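Translation initiation factor eIF2B, subunit delta (Archaeoglobus fulgidus, PDB 1T5O) probably catalyses the isomerisation of methylthioribose-1-phosphate to methylthioribulose-1-phosphate in methionine biosynthesis. Local coordinates at residues Ile98-Asn103 and Leu119-Lys124; Ala233-Arg238 and Lys277-Glu282. All blocks are in the same frame, centred on the assembly; numbering follows the deposited sequence.

Contact 1 (Ile98-Asn103 and Leu119-Lys124); sequences IERALN and LREAEK
E121 of helix 111-141 reaches across to R100 and A101 of helix 92-105. The CA atoms of A101 and E121 are 5.6 Å apart. CB points toward the partner helix, and CG, anti to the backbone N (chi1 179°), is carried onto the backbone of helix 92-105. CG does the closest touching, lying 3.3 Å from R100 O and 3.8 Å from A101 CA. The bend at chi2 (65°) then turns the carboxylate off that backbone and across the R100 side chain. CD stays beside R100 O, while OE2 rests on the aliphatic part of R100, 3.7 Å from R100 CD and 3.8 Å from R100 CB. The two side chains cross at about a right angle, and the carboxylate and guanidinium planes are turned 61° apart. E121 OE2 and R100 NH1 are 4.2 Å apart, but the oxygen sits off to one side of the guanidinium plane, so the pair is an attraction of charges, not a salt bridge. With an alanine here, CG and the carboxylate are gone; R100 O is likely to lose its covering methylene and the R100 chain the negative charge beside it. On the buried side A101 and A122 both pack on A55 of helix 47-61. The contact thus joins two successive helices by methylene packing, with charge attraction that is probably loose and unspecific in direction.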
loop_
_atom_site.group_PDB
_atom_site.type_symbol
_atom_site.label_atom_id
_atom_site.label_comp_id
_atom_site.label_asym_id
_atom_site.label_seq_id
_atom_site.Cartn_x
_atom_site.Cartn_y
_atom_site.Cartn_z
ATOM N N ILE A 98 0.721 -33.567 8.618
ATOM C CA ILE A 98 -0.222 -34.430 9.330
ATOM C C ILE A 98 -0.094 -35.886 8.884
ATOM O O ILE A 98 0.159 -36.773 9.703
ATOM C CB ILE A 98 -1.686 -34.018 9.063
ATOM C CG1 ILE A 98 -1.963 -32.609 9.605
ATOM C CG2 ILE A 98 -2.629 -35.070 9.649
ATOM C CD1 ILE A 98 -1.732 -32.472 11.068
ATOM N N GLU A 99 -0.265 -36.126 7.582
ATOM C CA GLU A 99 -0.207 -37.485 7.058
ATOM C C GLU A 99 1.145 -38.176 7.198
ATOM O O GLU A 99 1.206 -39.388 7.394
ATOM C CB GLU A 99 -0.728 -37.531 5.600
ATOM C CG GLU A 99 0.285 -37.643 4.424
ATOM C CD GLU A 99 1.068 -38.974 4.328
ATOM O OE1 GLU A 99 0.484 -40.088 4.430
ATOM O OE2 GLU A 99 2.293 -38.903 4.118
ATOM N N ARG A 100 2.236 -37.426 7.115
ATOM C CA ARG A 100 3.538 -38.067 7.247
ATOM C C ARG A 100 3.846 -38.486 8.672
ATOM O O ARG A 100 4.459 -39.532 8.906
ATOM C CB ARG A 100 4.633 -37.158 6.719
ATOM C CG ARG A 100 4.741 -37.222 5.216
ATOM C CD ARG A 100 6.186 -37.407 4.832
ATOM N NE ARG A 100 6.722 -36.176 4.297
ATOM C CZ ARG A 100 7.980 -36.018 3.903
ATOM N NH1 ARG A 100 8.848 -37.020 3.998
ATOM N NH2 ARG A 100 8.350 -34.855 3.389
ATOM N N ALA A 101 3.403 -37.668 9.618
ATOM C CA ALA A 101 3.615 -37.934 11.031
ATOM C C ALA A 101 2.703 -39.076 11.476
ATOM O O ALA A 101 3.129 -39.959 12.218
ATOM C CB ALA A 101 3.340 -36.661 11.850
ATOM N N LEU A 102 1.458 -39.060 11.008
ATOM C CA LEU A 102 0.484 -40.097 11.352
ATOM C C LEU A 102 0.927 -41.446 10.807
ATOM O O LEU A 102 0.941 -42.447 11.526
ATOM C CB LEU A 102 -0.889 -39.757 10.770
ATOM C CG LEU A 102 -2.023 -40.741 11.126
ATOM C CD1 LEU A 102 -2.192 -40.786 12.644
ATOM C CD2 LEU A 102 -3.325 -40.314 10.459
ATOM N N ASN A 103 1.269 -41.457 9.522
ATOM C CA ASN A 103 1.721 -42.658 8.826
ATOM C C ASN A 103 2.865 -43.296 9.604
ATOM O O ASN A 103 2.895 -44.509 9.788
ATOM C CB ASN A 103 2.171 -42.289 7.388
ATOM C CG ASN A 103 2.690 -43.495 6.581
ATOM O OD1 ASN A 103 3.901 -43.647 6.370
ATOM N ND2 ASN A 103 1.777 -44.344 6.130
ATOM N N LEU A 119 6.998 -38.117 17.127
ATOM C CA LEU A 119 7.931 -37.022 17.375
ATOM C C LEU A 119 9.149 -37.052 16.462
ATOM O O LEU A 119 9.603 -36.009 15.981
ATOM C CB LEU A 119 8.408 -37.034 18.840
ATOM C CG LEU A 119 9.432 -35.947 19.225
ATOM C CD1 LEU A 119 8.952 -34.557 18.767
ATOM C CD2 LEU A 119 9.655 -35.961 20.745
ATOM N N ARG A 120 9.681 -38.243 16.234
ATOM C CA ARG A 120 10.855 -38.398 15.390
ATOM C C ARG A 120 10.605 -37.980 13.921
ATOM O O ARG A 120 11.459 -37.347 13.296
ATOM C CB ARG A 120 11.331 -39.848 15.465
ATOM C CG ARG A 120 12.484 -40.175 14.561
ATOM C CD ARG A 120 13.125 -41.490 14.983
ATOM N NE ARG A 120 14.019 -42.024 13.961
ATOM C CZ ARG A 120 14.689 -43.166 14.095
ATOM N NH1 ARG A 120 14.561 -43.878 15.212
ATOM N NH2 ARG A 120 15.471 -43.607 13.112
ATOM N N GLU A 121 9.443 -38.332 13.380
ATOM C CA GLU A 121 9.109 -37.962 12.007
ATOM C C GLU A 121 8.947 -36.433 11.931
ATOM O O GLU A 121 9.461 -35.787 11.024
ATOM C CB GLU A 121 7.816 -38.662 11.578
ATOM C CG GLU A 121 7.331 -38.345 10.154
ATOM C CD GLU A 121 8.277 -38.840 9.060
ATOM O OE1 GLU A 121 9.276 -39.517 9.390
ATOM O OE2 GLU A 121 8.022 -38.557 7.860
ATOM N N ALA A 122 8.262 -35.861 12.916
ATOM C CA ALA A 122 8.054 -34.419 12.960
ATOM C C ALA A 122 9.389 -33.679 13.046
ATOM O O ALA A 122 9.596 -32.674 12.357
ATOM C CB ALA A 122 7.155 -34.046 14.161
ATOM N N GLU A 123 10.303 -34.166 13.885
ATOM C CA GLU A 123 11.606 -33.510 14.014
ATOM C C GLU A 123 12.432 -33.634 12.741
ATOM O O GLU A 123 13.181 -32.723 12.390
ATOM C CB GLU A 123 12.388 -34.079 15.197
ATOM C CG GLU A 123 11.680 -33.844 16.507
ATOM C CD GLU A 123 12.592 -33.978 17.702
ATOM O OE1 GLU A 123 13.109 -35.090 17.939
ATOM O OE2 GLU A 123 12.791 -32.961 18.402
ATOM N N LYS A 124 12.288 -34.757 12.052
ATOM C CA LYS A 124 13.012 -34.983 10.809
ATOM C C LYS A 124 12.497 -34.029 9.722
ATOM O O LYS A 124 13.281 -33.453 8.970
ATOM C CB LYS A 124 12.833 -36.434 10.355
ATOM C CG LYS A 124 13.393 -36.758 8.964
ATOM C CD LYS A 124 12.873 -38.123 8.522
ATOM C CE LYS A 124 13.392 -38.557 7.150
ATOM N NZ LYS A 124 12.688 -39.822 6.743
#

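Contact 2 (Ala233-Arg238 and Lys277-Glu282); sequences ADRIVR and KDVVIE
V279 pushes its two methyls against R235 and V237, alternate residues of strand 235-237 whose side chains both start toward the loop 277-282. CG2 serves both partners: it lies 3.8 Å from R235 NE and 4.1 Å from V237 CG1. CG1 meets the guanidinium at its edge and in its plane, 3.9 Å from R235 NH2. V279 and R235 approach from opposite directions, so the valine fork meets the far end of the arginine and not its stem. R235 gets there by leaving the strand with CG anti to the backbone N (chi1 -156°) and then bending at chi2 and chi3 (-127° and -74°), which folds the guanidinium round to the valine.

Around these groups lies a second shell. F242 of strand 240-244 packs on both V237 and V279. The backbone of D234 and R235 bonds to that same F242, forming a classic beta bulge at the start of the strand, while I236 bonds through its backbone to T269 and D271. D271 also offers R235 NH1 a long, weak ion pair. Beyond V279, I281 packs on I219 of the second subunit, so the loop reaches the dimer interface. The bulge includes D234, the predicted proton donor, and the R235 side chain lies about 8 Å from that of N243, a predicted substrate-binding residue.

Across the two segments the arginine therefore finds methyl groups and no carboxylate. Van der Waals contact of the valine methyls with the guanidinium and with V237 probably contributes to seating the loop against the edge strand of the small sheet, while the charge partner identified for R235 lies outside the two segments, in D271.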
loop_
_atom_site.group_PDB
_atom_site.type_symbol
_atom_site.label_atom_id
_atom_site.label_comp_id
_atom_site.label_asym_id
_atom_site.label_seq_id
_atom_site.Cartn_x
_atom_site.Cartn_y
_atom_site.Cartn_z
ATOM N N ALA A 233 7.464 -17.624 -2.974
ATOM C CA ALA A 233 6.338 -18.052 -3.801
ATOM C C ALA A 233 5.376 -18.914 -3.008
ATOM O O ALA A 233 5.781 -19.664 -2.124
ATOM C CB ALA A 233 6.819 -18.851 -4.979
ATOM N N ASP A 234 4.098 -18.828 -3.346
ATOM C CA ASP A 234 3.133 -19.675 -2.677
ATOM C C ASP A 234 2.881 -20.877 -3.561
ATOM O O ASP A 234 2.566 -21.961 -3.079
ATOM C CB ASP A 234 1.850 -18.912 -2.443
ATOM C CG ASP A 234 1.999 -17.906 -1.337
ATOM O OD1 ASP A 234 2.256 -18.337 -0.181
ATOM O OD2 ASP A 234 1.878 -16.692 -1.616
ATOM N N ARG A 235 3.037 -20.680 -4.863
ATOM C CA ARG A 235 2.800 -21.758 -5.803
ATOM C C ARG A 235 3.327 -21.391 -7.173
ATOM O O ARG A 235 3.069 -20.291 -7.668
ATOM C CB ARG A 235 1.309 -22.034 -5.910
ATOM C CG ARG A 235 1.044 -23.435 -6.366
ATOM C CD ARG A 235 0.149 -23.455 -7.543
ATOM N NE ARG A 235 -1.245 -23.159 -7.247
ATOM C CZ ARG A 235 -2.006 -23.805 -6.361
ATOM N NH1 ARG A 235 -1.512 -24.796 -5.626
ATOM N NH2 ARG A 235 -3.306 -23.517 -6.273
ATOM N N ILE A 236 4.030 -22.323 -7.804
ATOM C CA ILE A 236 4.583 -22.053 -9.119
ATOM C C ILE A 236 4.026 -23.028 -10.146
ATOM O O ILE A 236 4.217 -24.239 -10.027
ATOM C CB ILE A 236 6.117 -22.135 -9.089
ATOM C CG1 ILE A 236 6.655 -21.107 -8.057
ATOM C CG2 ILE A 236 6.673 -21.870 -10.524
ATOM C CD1 ILE A 236 8.156 -21.109 -7.814
ATOM N N VAL A 237 3.315 -22.488 -11.139
ATOM C CA VAL A 237 2.721 -23.299 -12.202
ATOM C C VAL A 237 3.515 -23.042 -13.482
ATOM O O VAL A 237 4.434 -22.217 -13.481
ATOM C CB VAL A 237 1.206 -22.989 -12.370
ATOM C CG1 VAL A 237 0.474 -23.358 -11.069
ATOM C CG2 VAL A 237 0.981 -21.504 -12.738
ATOM N N ARG A 238 3.168 -23.721 -14.573
ATOM C CA ARG A 238 3.958 -23.605 -15.788
ATOM C C ARG A 238 4.113 -22.256 -16.430
ATOM O O ARG A 238 5.084 -22.046 -17.155
ATOM C CB ARG A 238 3.490 -24.615 -16.841
ATOM C CG ARG A 238 3.698 -26.047 -16.385
ATOM C CD ARG A 238 3.875 -27.003 -17.550
ATOM N NE ARG A 238 2.837 -26.871 -18.554
ATOM C CZ ARG A 238 1.605 -27.350 -18.443
ATOM N NH1 ARG A 238 1.230 -28.010 -17.352
ATOM N NH2 ARG A 238 0.748 -27.178 -19.438
ATOM N N LYS A 277 -4.433 -20.653 -15.436
ATOM C CA LYS A 277 -5.874 -20.735 -15.609
ATOM C C LYS A 277 -6.537 -21.765 -14.669
ATOM O O LYS A 277 -7.727 -21.677 -14.390
ATOM C CB LYS A 277 -6.211 -21.046 -17.080
ATOM C CG LYS A 277 -6.206 -22.528 -17.430
ATOM C CD LYS A 277 -6.540 -22.738 -18.894
ATOM C CE LYS A 277 -7.045 -24.151 -19.175
ATOM N NZ LYS A 277 -8.353 -24.456 -18.494
ATOM N N ASP A 278 -5.768 -22.705 -14.132
ATOM C CA ASP A 278 -6.349 -23.713 -13.235
ATOM C C ASP A 278 -6.513 -23.228 -11.802
ATOM O O ASP A 278 -7.215 -23.854 -10.994
ATOM C CB ASP A 278 -5.454 -24.954 -13.173
ATOM C CG ASP A 278 -5.305 -25.640 -14.491
ATOM O OD1 ASP A 278 -4.181 -26.088 -14.769
ATOM O OD2 ASP A 278 -6.307 -25.755 -15.229
ATOM N N VAL A 279 -5.861 -22.115 -11.483
ATOM C CA VAL A 279 -5.831 -21.601 -10.120
ATOM C C VAL A 279 -6.895 -20.572 -9.783
ATOM O O VAL A 279 -7.117 -19.627 -10.538
ATOM C CB VAL A 279 -4.425 -20.988 -9.858
ATOM C CG1 VAL A 279 -4.306 -20.479 -8.423
ATOM C CG2 VAL A 279 -3.349 -22.024 -10.174
ATOM N N VAL A 280 -7.565 -20.742 -8.653
ATOM C CA VAL A 280 -8.551 -19.747 -8.273
ATOM C C VAL A 280 -7.966 -18.934 -7.127
ATOM O O VAL A 280 -7.441 -19.492 -6.153
ATOM C CB VAL A 280 -9.897 -20.381 -7.840
ATOM C CG1 VAL A 280 -10.473 -21.224 -8.978
ATOM C CG2 VAL A 280 -9.708 -21.213 -6.610
ATOM N N ILE A 281 -7.999 -17.614 -7.262
ATOM C CA ILE A 281 -7.475 -16.746 -6.206
ATOM C C ILE A 281 -8.592 -16.348 -5.259
ATOM O O ILE A 281 -9.564 -15.712 -5.642
ATOM C CB ILE A 281 -6.815 -15.458 -6.773
ATOM C CG1 ILE A 281 -5.548 -15.819 -7.569
ATOM C CG2 ILE A 281 -6.460 -14.496 -5.605
ATOM C CD1 ILE A 281 -5.079 -14.695 -8.512
ATOM N N GLU A 282 -8.427 -16.726 -4.007
ATOM C CA GLU A 282 -9.390 -16.429 -2.962
ATOM C C GLU A 282 -9.361 -14.964 -2.531
ATOM O O GLU A 282 -8.331 -14.302 -2.596
ATOM C CB GLU A 282 -9.085 -17.328 -1.763
ATOM C CG GLU A 282 -7.574 -17.566 -1.588
ATOM C CD GLU A 282 -7.241 -18.910 -0.910
ATOM O OE1 GLU A 282 -7.907 -19.933 -1.224
ATOM O OE2 GLU A 282 -6.304 -18.948 -0.077
#

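From the N terminus, contact 1 comes first: it closes a loop of 15 residues between its segments, made of the end of helix 92-105, a short turn and the start of helix 111-141. Helix 111-141 then leads to strand 149-152 of the mixed seven-stranded sheet, and three more of its strands, 182-186, 208-212 and 228-231, follow before contact 2 opens. That contact closes 38 residues, among them strand 240-244, helix 247-256 and strand 261-264. The two loops lie in series, neither nested nor crossed, with centres 27 Å apart and nearest atoms about 16 Å apart. Contact 1 ties together helices that precede the main sheet; contact 2 ties the three-stranded antiparallel sheet to the loop following strand 261-264.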